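Local structure of SusD superfamily protein (Bacteroides thetaiotaomicron VPI-5482, 3HDX) at residues R127-V132 and W458-D463; Y158-L163 and H205-Q210; G245-N250 and S336-I341. The protein probably binds polysaccharide at the outer membrane, as a homologue of the starch-binding protein SusD, and so is likely to take part in glycan uptake. All blocks are in the same frame, centred on the assembly; numbering follows the deposited sequence. Where two conformers were deposited one is given.

How the contacts relate
All three contacts are largely buried: every touching residue of contact 1 is, whereas contact 2 opens to partly exposed K160 and Q210, and contact 3 to Y248. Contact 1 sets a helix end against a loop, contact 2 pairs two nearly antiparallel helices, contact 3 joins two loops. Helix 104-129 supplies a segment of contact 1 and backs contact 2; the two touch through R127 CG and W209 CE2, 3.7 Å apart. Contact 3 lies across the chain's centre, its nearest atoms about 14 Å from contact 1 and about 13 Å from contact 2. The chemistry follows: backbone bonding beside two indoles, an aliphatic layer edged by a lysine-glutamine bond, and purely apolar packing, respectively.

Contact 1. Residues R127-V132 and W458-D463; sequences RIWGDV and WPVSED
W458, W129 and I128 bury most of the surface between 127-132 and 458-463. The anchor is a backbone bond: W458 N donates to I128 O at 2.8 Å, nearly straight (167° at the hydrogen) and in the plane of the carbonyl, so a carbonyl in the last turn of the helix is taken up by the C-terminal segment. With CG anti to its carbonyl carbon (chi1 -78°), the W458 side chain lies alongside that of I128, both pointing the same way, and I128 CG2 meets W458 CD1 at 3.6 Å. The same methyl, anti to its own backbone N, also sits 3.5 Å above the centre of the W129 ring, so I128 CG2 serves both indoles. W129 crosses W458 obliquely, its NE1 3.9 Å from W458 CB. From its edge NE1 gives a weak, bent hydrogen bond to P459 O at 3.1 Å, 128° at the hydrogen; a second weak one goes to S73 O, so the buried N-H is shared between two carbonyls. V460 CG2 packs loosely, 4.4 Å from W129 CD1. A water donates to both W129 O and W458 O, tying the two backbones a second time. Just beyond, G130 leaves the helix with positive phi, turning the chain away from W458. S461 N-caps the next helix, its OG accepting from D463 N at 3.2 Å. The joint therefore links the C-terminal end of helix 104-129 to the loop leading into helix 462-467. Helices 34-41 and 67-73 pack round W458 through I37, C38, L69 and V72, while W75 meets W129 edge-to-face.

Contact 2. Residues Y158-L163 and H205-Q210; sequences YAKAEL and HICAWQ. With EDO (1,2-ethanediol), chain D.
H205 takes no part in the contact; its ring stacks on W429 and its NE2 is hydrogen-bonded to D365. I206 makes the main apolar contact with the other helix. Its CD1 meets L163 CD1 tip to tip at 3.5 Å and lies 4.1 Å from A159 CB, while CG2, anti to the backbone N, packs against K160 CG at 3.6 Å, where the lysine chain crosses it obliquely. C207 SG touches the same chain further along, 4.2 Å from K160 CD, and otherwise packs on helix 213-226. W209 turns to the side of helices 104-129 and 430-441, touching R127, Y432, V435 and R436; over one indole face lies O1 of an ethanediol, probably from the crystallisation liquor, which donates to W209 O at 3.2 Å. An alanine here would remove the indole and would probably loosen the packing between helices 104-129, 196-209 and 430-441. At Q210 the contact ends in polar chemistry. K160, bent at chi3 (-69°), and Q210, extended beyond CG, reach tip to tip, and K160 NZ donates to a lone pair of Q210 OE1 at 3.1 Å, in the plane of the amide. One water accepts from both K160 NZ and Q210 NE2, closing a ring that fixes which way the amide faces. The axes of the two helical segments run nearly antiparallel (156°), 11.0 Å apart, a packing consistent with the antiparallel helix pairs of the tetratricopeptide-like fold of SusD proteins.

Contact 3. Residues G245-N250 and S336-I341; sequences GLFYSN and SKIKII
The F247 ring carries I338 on one face: CD1 stands over it in a CH-pi contact, 3.8 Å from the centroid and 19° off the normal, offset toward the rim at CE1 and CZ. I338 CG1 follows on the same side, 3.9 Å from F247 CE2, so the aliphatic chain crosses the phenyl at about a right angle. K337 CE approaches the same ring obliquely at CE2; its ammonium carries on to a salt bridge with E427. The Y248 ring has the backbone N of N250 3.8 Å above its centre and meets I340 CG2 at its edge. Both aromatic residues belong to a type I beta turn from G245 to Y248, closed by Y248 N donating to G245 O at 2.8 Å, in the loop between helix 237-241 and strand 259-261; 336-341 lies in the loop between strands 334-335 and 358-361. I340 wedges against the backbone between F247 and Y248: its CG1 reaches F247 CB at 3.7 Å and F247 O at 3.6 Å, and its CD1 packs beside Y248 N and 4.1 Å from Y248 CB. I340 CG1 lies anti to its carbonyl carbon (chi1 -50°), with CD1 folded back by chi2 of -54°. No hydrogen bond crosses between the two loops; their backbones are tied to third parties instead, F247 to S357 and I340 to G355.

Contact 1. Residues R127-V132 and W458-D463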
loop_
_atom_site.group_PDB
_atom_site.type_symbol
_atom_site.label_atom_id
_atom_site.label_comp_id
_atom_site.label_asym_id
_atom_site.label_seq_id
_atom_site.Cartn_x
_atom_site.Cartn_y
_atom_site.Cartn_z
ATOM N N ARG A 127 3.464 8.879 -5.903
ATOM C CA ARG A 127 2.023 8.804 -6.118
ATOM C C ARG A 127 1.287 9.943 -5.399
ATOM O O ARG A 127 0.227 10.380 -5.868
ATOM C CB ARG A 127 1.423 7.498 -5.627
ATOM C CG ARG A 127 1.886 6.261 -6.384
ATOM C CD ARG A 127 0.939 5.094 -6.075
ATOM N NE ARG A 127 0.886 4.813 -4.651
ATOM C CZ ARG A 127 0.273 3.750 -4.113
ATOM N NH1 ARG A 127 -0.329 2.844 -4.863
ATOM N NH2 ARG A 127 0.284 3.594 -2.812
ATOM N N ILE A 128 1.838 10.387 -4.260
ATOM C CA ILE A 128 1.213 11.426 -3.433
ATOM C C ILE A 128 1.471 12.842 -3.955
ATOM O O ILE A 128 0.532 13.623 -4.095
ATOM C CB ILE A 128 1.617 11.267 -1.930
ATOM C CG1 ILE A 128 1.053 9.967 -1.354
ATOM C CG2 ILE A 128 1.154 12.450 -1.093
ATOM C CD1 ILE A 128 1.528 9.639 0.028
ATOM N N TRP A 129 2.729 13.159 -4.205
ATOM C CA TRP A 129 3.162 14.515 -4.546
ATOM C C TRP A 129 3.555 14.714 -6.005
ATOM O O TRP A 129 3.633 15.845 -6.459
ATOM C CB TRP A 129 4.341 14.962 -3.645
ATOM C CG TRP A 129 3.955 15.239 -2.230
ATOM C CD1 TRP A 129 3.375 16.394 -1.742
ATOM C CD2 TRP A 129 4.147 14.385 -1.102
ATOM N NE1 TRP A 129 3.169 16.273 -0.393
ATOM C CE2 TRP A 129 3.639 15.050 0.022
ATOM C CE3 TRP A 129 4.677 13.103 -0.936
ATOM C CZ2 TRP A 129 3.643 14.469 1.281
ATOM C CZ3 TRP A 129 4.667 12.524 0.312
ATOM C CH2 TRP A 129 4.169 13.211 1.405
ATOM N N GLY A 130 3.788 13.628 -6.742
ATOM C CA GLY A 130 4.288 13.744 -8.113
ATOM C C GLY A 130 5.805 13.949 -8.075
ATOM O O GLY A 130 6.544 13.127 -7.545
ATOM N N ASP A 131 6.270 15.079 -8.599
ATOM C CA ASP A 131 7.683 15.379 -8.614
ATOM C C ASP A 131 8.175 15.527 -7.176
ATOM O O ASP A 131 7.529 16.186 -6.362
ATOM C CB ASP A 131 7.970 16.686 -9.361
ATOM C CG ASP A 131 7.577 16.677 -10.831
ATOM O OD1 ASP A 131 7.271 15.618 -11.442
ATOM O OD2 ASP A 131 7.609 17.817 -11.396
ATOM N N VAL A 132 9.331 14.947 -6.867
ATOM C CA VAL A 132 9.930 15.058 -5.530
ATOM C C VAL A 132 11.441 15.125 -5.701
ATOM O O VAL A 132 11.972 14.562 -6.691
ATOM C CB VAL A 132 9.551 13.875 -4.573
ATOM C CG1 VAL A 132 8.048 13.784 -4.343
ATOM C CG2 VAL A 132 10.097 12.555 -5.128
ATOM N N TRP A 458 -1.003 15.956 -3.818
ATOM C CA TRP A 458 -1.092 16.770 -2.611
ATOM C C TRP A 458 -0.231 18.002 -2.760
ATOM O O TRP A 458 0.787 18.006 -3.469
ATOM C CB TRP A 458 -0.630 15.995 -1.357
ATOM C CG TRP A 458 -1.669 15.073 -0.882
ATOM C CD1 TRP A 458 -2.097 13.910 -1.502
ATOM C CD2 TRP A 458 -2.433 15.202 0.320
ATOM N NE1 TRP A 458 -3.085 13.326 -0.736
ATOM C CE2 TRP A 458 -3.299 14.078 0.393
ATOM C CE3 TRP A 458 -2.456 16.156 1.364
ATOM C CZ2 TRP A 458 -4.233 13.908 1.446
ATOM C CZ3 TRP A 458 -3.351 15.961 2.422
ATOM C CH2 TRP A 458 -4.231 14.850 2.451
ATOM N N PRO A 459 -0.616 19.089 -2.074
ATOM C CA PRO A 459 0.290 20.231 -2.034
ATOM C C PRO A 459 1.582 19.870 -1.270
ATOM O O PRO A 459 1.579 18.947 -0.466
ATOM C CB PRO A 459 -0.503 21.271 -1.242
ATOM C CG PRO A 459 -1.545 20.588 -0.567
ATOM C CD PRO A 459 -1.817 19.316 -1.264
ATOM N N VAL A 460 2.665 20.578 -1.596
ATOM C CA VAL A 460 3.892 20.558 -0.831
ATOM C C VAL A 460 3.665 21.455 0.408
ATOM O O VAL A 460 3.088 22.532 0.315
ATOM C CB VAL A 460 5.096 21.054 -1.683
ATOM C CG1 VAL A 460 6.406 21.106 -0.860
ATOM C CG2 VAL A 460 5.261 20.162 -2.903
ATOM N N SER A 461 4.087 20.988 1.572
ATOM C CA SER A 461 3.927 21.773 2.799
ATOM C C SER A 461 4.676 23.102 2.660
ATOM O O SER A 461 5.815 23.150 2.180
ATOM C CB SER A 461 4.462 21.028 4.015
ATOM O OG SER A 461 4.546 21.926 5.136
ATOM N N GLU A 462 4.021 24.182 3.073
ATOM C CA GLU A 462 4.663 25.508 3.000
ATOM C C GLU A 462 5.921 25.590 3.877
ATOM O O GLU A 462 6.867 26.293 3.521
ATOM C CB GLU A 462 3.632 26.629 3.220
ATOM C CG GLU A 462 2.604 26.774 1.978
ATOM C CD GLU A 462 3.208 27.250 0.603
ATOM O OE1 GLU A 462 4.282 27.913 0.628
ATOM O OE2 GLU A 462 2.601 26.989 -0.514
ATOM N N ASP A 463 5.984 24.787 4.943
ATOM C CA ASP A 463 7.195 24.690 5.792
ATOM C C ASP A 463 8.400 24.193 4.978
ATOM O O ASP A 463 9.510 24.728 5.113
ATOM C CB ASP A 463 6.987 23.760 7.002
ATOM C CG ASP A 463 5.941 24.299 8.008
ATOM O OD1 ASP A 463 5.664 25.523 8.008
ATOM O OD2 ASP A 463 5.408 23.473 8.798
HETATM O O HOH W 1 2.365 18.192 -5.682
#

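Contact 2. Residues Y158-L163 and H205-Q210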
loop_
_atom_site.group_PDB
_atom_site.type_symbol
_atom_site.label_atom_id
_atom_site.label_comp_id
_atom_site.label_asym_id
_atom_site.label_seq_id
_atom_site.Cartn_x
_atom_site.Cartn_y
_atom_site.Cartn_z
ATOM N N TYR A 158 14.643 5.661 -11.321
ATOM C CA TYR A 158 15.607 5.351 -10.255
ATOM C C TYR A 158 15.051 4.210 -9.375
ATOM O O TYR A 158 15.759 3.198 -9.129
ATOM C CB TYR A 158 15.897 6.613 -9.403
ATOM C CG TYR A 158 16.691 6.363 -8.144
ATOM C CD1 TYR A 158 18.064 6.220 -8.184
ATOM C CD2 TYR A 158 16.047 6.259 -6.916
ATOM C CE1 TYR A 158 18.804 6.042 -7.043
ATOM C CE2 TYR A 158 16.763 6.096 -5.760
ATOM C CZ TYR A 158 18.149 5.961 -5.824
ATOM O OH TYR A 158 18.858 5.774 -4.672
ATOM N N ALA A 159 13.791 4.342 -8.954
ATOM C CA ALA A 159 13.166 3.328 -8.091
ATOM C C ALA A 159 13.146 1.935 -8.753
ATOM O O ALA A 159 13.475 0.935 -8.116
ATOM C CB ALA A 159 11.819 3.758 -7.613
ATOM N N LYS A 160 12.822 1.905 -10.046
ATOM C CA LYS A 160 12.766 0.629 -10.790
ATOM C C LYS A 160 14.149 -0.037 -10.846
ATOM O O LYS A 160 14.278 -1.225 -10.582
ATOM C CB LYS A 160 12.209 0.815 -12.216
ATOM C CG LYS A 160 10.684 1.048 -12.297
ATOM C CD LYS A 160 10.165 1.141 -13.738
ATOM C CE LYS A 160 10.640 2.424 -14.427
ATOM N NZ LYS A 160 10.217 2.591 -15.873
ATOM N N ALA A 161 15.174 0.754 -11.157
ATOM C CA ALA A 161 16.536 0.215 -11.274
ATOM C C ALA A 161 17.036 -0.275 -9.924
ATOM O O ALA A 161 17.657 -1.343 -9.823
ATOM C CB ALA A 161 17.490 1.242 -11.901
ATOM N N GLU A 162 16.706 0.476 -8.874
ATOM C CA GLU A 162 17.083 0.073 -7.527
ATOM C C GLU A 162 16.423 -1.227 -7.110
ATOM O O GLU A 162 17.077 -2.076 -6.496
ATOM C CB GLU A 162 16.727 1.161 -6.504
ATOM C CG GLU A 162 17.549 2.431 -6.658
ATOM C CD GLU A 162 18.929 2.267 -6.112
ATOM O OE1 GLU A 162 19.097 1.855 -4.927
ATOM O OE2 GLU A 162 19.876 2.559 -6.900
ATOM N N LEU A 163 15.141 -1.385 -7.447
ATOM C CA LEU A 163 14.399 -2.606 -7.097
ATOM C C LEU A 163 14.955 -3.809 -7.852
ATOM O O LEU A 163 15.135 -4.904 -7.280
ATOM C CB LEU A 163 12.897 -2.442 -7.360
ATOM C CG LEU A 163 12.204 -1.573 -6.315
ATOM C CD1 LEU A 163 10.908 -0.933 -6.884
ATOM C CD2 LEU A 163 11.929 -2.313 -4.972
ATOM N N HIS A 205 3.520 -2.369 -9.615
ATOM C CA HIS A 205 2.738 -1.161 -9.368
ATOM C C HIS A 205 3.346 0.116 -9.942
ATOM O O HIS A 205 2.598 1.008 -10.357
ATOM C CB HIS A 205 2.332 -1.054 -7.899
ATOM C CG HIS A 205 1.118 -1.859 -7.578
ATOM N ND1 HIS A 205 -0.118 -1.527 -8.097
ATOM C CD2 HIS A 205 0.928 -2.944 -6.782
ATOM C CE1 HIS A 205 -1.013 -2.392 -7.647
ATOM N NE2 HIS A 205 -0.405 -3.271 -6.863
ATOM N N ILE A 206 4.674 0.275 -9.882
ATOM C CA ILE A 206 5.308 1.432 -10.515
ATOM C C ILE A 206 4.949 1.398 -12.004
ATOM O O ILE A 206 4.505 2.401 -12.576
ATOM C CB ILE A 206 6.846 1.415 -10.401
ATOM C CG1 ILE A 206 7.283 1.665 -8.949
ATOM C CG2 ILE A 206 7.467 2.469 -11.344
ATOM C CD1 ILE A 206 8.769 1.286 -8.620
ATOM N N CYS A 207 5.120 0.226 -12.613
ATOM C CA CYS A 207 4.833 0.099 -14.048
ATOM C C CYS A 207 3.380 0.414 -14.373
ATOM O O CYS A 207 3.098 1.138 -15.323
ATOM C CB CYS A 207 5.266 -1.274 -14.583
ATOM S SG CYS A 207 7.058 -1.535 -14.505
ATOM N N ALA A 208 2.445 -0.125 -13.602
ATOM C CA ALA A 208 1.043 0.175 -13.850
ATOM C C ALA A 208 0.738 1.684 -13.698
ATOM O O ALA A 208 -0.007 2.246 -14.494
ATOM C CB ALA A 208 0.120 -0.636 -12.891
ATOM N N TRP A 209 1.323 2.302 -12.671
ATOM C CA TRP A 209 1.157 3.759 -12.401
ATOM C C TRP A 209 1.652 4.620 -13.559
ATOM O O TRP A 209 1.112 5.694 -13.809
ATOM C CB TRP A 209 1.828 4.146 -11.093
ATOM C CG TRP A 209 1.574 5.539 -10.595
ATOM C CD1 TRP A 209 2.480 6.542 -10.464
ATOM C CD2 TRP A 209 0.347 6.031 -10.072
ATOM N NE1 TRP A 209 1.873 7.666 -9.926
ATOM C CE2 TRP A 209 0.558 7.360 -9.678
ATOM C CE3 TRP A 209 -0.941 5.494 -9.965
ATOM C CZ2 TRP A 209 -0.443 8.127 -9.108
ATOM C CZ3 TRP A 209 -1.951 6.278 -9.382
ATOM C CH2 TRP A 209 -1.696 7.586 -9.004
ATOM N N GLN A 210 2.674 4.111 -14.278
ATOM C CA GLN A 210 3.246 4.760 -15.462
ATOM C C GLN A 210 2.568 4.371 -16.767
ATOM O O GLN A 210 2.962 4.857 -17.828
ATOM C CB GLN A 210 4.734 4.407 -15.586
ATOM C CG GLN A 210 5.559 4.877 -14.462
ATOM C CD GLN A 210 7.018 4.573 -14.749
ATOM O OE1 GLN A 210 7.405 3.404 -14.922
ATOM N NE2 GLN A 210 7.806 5.625 -14.891
HETATM C C1 EDO D . -0.170 9.378 -12.464
HETATM O O1 EDO D . -0.728 8.093 -12.796
HETATM C C2 EDO D . -0.715 10.385 -13.458
HETATM O O2 EDO D . -0.377 9.972 -14.797
HETATM O O HOH W 2 10.290 5.564 -15.697
#

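Contact 3. Residues G245-N250 and S336-I341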
loop_
_atom_site.group_PDB
_atom_site.type_symbol
_atom_site.label_atom_id
_atom_site.label_comp_id
_atom_site.label_asym_id
_atom_site.label_seq_id
_atom_site.Cartn_x
_atom_site.Cartn_y
_atom_site.Cartn_z
ATOM N N GLY A 245 -6.552 -12.862 11.756
ATOM C CA GLY A 245 -6.360 -13.104 10.357
ATOM C C GLY A 245 -5.268 -12.247 9.752
ATOM O O GLY A 245 -4.336 -11.795 10.441
ATOM N N LEU A 246 -5.416 -11.970 8.460
ATOM C CA LEU A 246 -4.361 -11.323 7.662
ATOM C C LEU A 246 -3.768 -10.042 8.242
ATOM O O LEU A 246 -2.583 -9.801 8.091
ATOM C CB LEU A 246 -4.866 -11.055 6.241
ATOM C CG LEU A 246 -3.816 -10.664 5.207
ATOM C CD1 LEU A 246 -2.882 -11.851 4.895
ATOM C CD2 LEU A 246 -4.442 -10.082 3.924
ATOM N N PHE A 247 -4.601 -9.227 8.898
ATOM C CA PHE A 247 -4.162 -7.957 9.443
ATOM C C PHE A 247 -3.468 -8.092 10.805
ATOM O O PHE A 247 -2.934 -7.103 11.311
ATOM C CB PHE A 247 -5.316 -6.960 9.448
ATOM C CG PHE A 247 -5.785 -6.629 8.067
ATOM C CD1 PHE A 247 -5.070 -5.749 7.272
ATOM C CD2 PHE A 247 -6.885 -7.264 7.516
ATOM C CE1 PHE A 247 -5.483 -5.466 5.964
ATOM C CE2 PHE A 247 -7.297 -7.011 6.208
ATOM C CZ PHE A 247 -6.581 -6.120 5.430
ATOM N N TYR A 248 -3.511 -9.285 11.400
ATOM C CA TYR A 248 -2.847 -9.563 12.682
ATOM C C TYR A 248 -1.391 -9.971 12.379
ATOM O O TYR A 248 -1.172 -10.874 11.560
ATOM C CB TYR A 248 -3.635 -10.675 13.422
ATOM C CG TYR A 248 -2.948 -11.228 14.638
ATOM C CD1 TYR A 248 -2.673 -10.411 15.720
ATOM C CD2 TYR A 248 -2.614 -12.591 14.715
ATOM C CE1 TYR A 248 -2.018 -10.917 16.836
ATOM C CE2 TYR A 248 -2.009 -13.102 15.844
ATOM C CZ TYR A 248 -1.709 -12.281 16.882
ATOM O OH TYR A 248 -1.075 -12.831 17.993
ATOM N N SER A 249 -0.433 -9.308 13.058
ATOM C CA SER A 249 1.006 -9.521 12.826
ATOM C C SER A 249 1.424 -10.981 12.797
ATOM O O SER A 249 2.120 -11.422 11.871
ATOM C CB SER A 249 1.846 -8.770 13.872
ATOM O OG SER A 249 1.441 -9.131 15.184
ATOM N N ASN A 250 0.985 -11.752 13.814
ATOM C CA ASN A 250 1.385 -13.152 13.947
ATOM C C ASN A 250 0.386 -14.180 13.378
ATOM O O ASN A 250 0.370 -15.333 13.794
ATOM C CB ASN A 250 1.741 -13.410 15.425
ATOM C CG ASN A 250 2.991 -12.627 15.881
ATOM O OD1 ASN A 250 3.863 -12.278 15.071
ATOM N ND2 ASN A 250 3.091 -12.385 17.175
ATOM N N SER A 336 -16.171 -2.778 9.779
ATOM C CA SER A 336 -15.484 -3.631 10.727
ATOM C C SER A 336 -14.538 -4.645 10.092
ATOM O O SER A 336 -14.008 -5.511 10.787
ATOM C CB SER A 336 -16.560 -4.348 11.566
ATOM O OG SER A 336 -17.415 -5.105 10.731
ATOM N N LYS A 337 -14.288 -4.527 8.781
ATOM C CA LYS A 337 -13.401 -5.453 8.072
ATOM C C LYS A 337 -12.077 -5.676 8.815
ATOM O O LYS A 337 -11.621 -6.801 8.953
ATOM C CB LYS A 337 -13.119 -4.915 6.672
ATOM C CG LYS A 337 -12.178 -5.732 5.842
ATOM C CD LYS A 337 -11.821 -5.017 4.569
ATOM C CE LYS A 337 -10.801 -5.806 3.748
ATOM N NZ LYS A 337 -10.572 -5.244 2.352
ATOM N N ILE A 338 -11.456 -4.567 9.205
ATOM C CA ILE A 338 -10.146 -4.531 9.859
ATOM C C ILE A 338 -10.426 -4.184 11.324
ATOM O O ILE A 338 -10.953 -3.094 11.645
ATOM C CB ILE A 338 -9.182 -3.528 9.164
ATOM C CG1 ILE A 338 -9.104 -3.831 7.654
ATOM C CG2 ILE A 338 -7.823 -3.553 9.874
ATOM C CD1 ILE A 338 -8.084 -3.038 6.864
ATOM N N LYS A 339 -10.088 -5.113 12.206
ATOM C CA LYS A 339 -10.470 -5.034 13.647
ATOM C C LYS A 339 -9.494 -5.797 14.571
ATOM O O LYS A 339 -9.846 -6.756 15.287
ATOM C CB LYS A 339 -11.934 -5.488 13.809
ATOM C CG LYS A 339 -12.257 -6.845 13.235
ATOM C CD LYS A 339 -13.711 -7.271 13.510
ATOM C CE LYS A 339 -14.036 -8.572 12.847
ATOM N NZ LYS A 339 -13.938 -8.451 11.361
ATOM N N ILE A 340 -8.239 -5.366 14.511
ATOM C CA ILE A 340 -7.145 -5.976 15.281
ATOM C C ILE A 340 -7.026 -5.145 16.575
ATOM O O ILE A 340 -6.296 -4.145 16.663
ATOM C CB ILE A 340 -5.842 -6.028 14.477
ATOM C CG1 ILE A 340 -6.066 -6.626 13.082
ATOM C CG2 ILE A 340 -4.821 -6.846 15.231
ATOM C CD1 ILE A 340 -6.753 -8.026 13.046
ATOM N N ILE A 341 -7.812 -5.547 17.576
ATOM C CA ILE A 341 -7.966 -4.754 18.819
ATOM C C ILE A 341 -7.181 -5.379 19.978
ATOM O O ILE A 341 -7.429 -6.531 20.306
ATOM C CB ILE A 341 -9.464 -4.621 19.187
ATOM C CG1 ILE A 341 -10.294 -4.043 18.025
ATOM C CG2 ILE A 341 -9.646 -3.729 20.478
ATOM C CD1 ILE A 341 -11.830 -4.150 18.219
#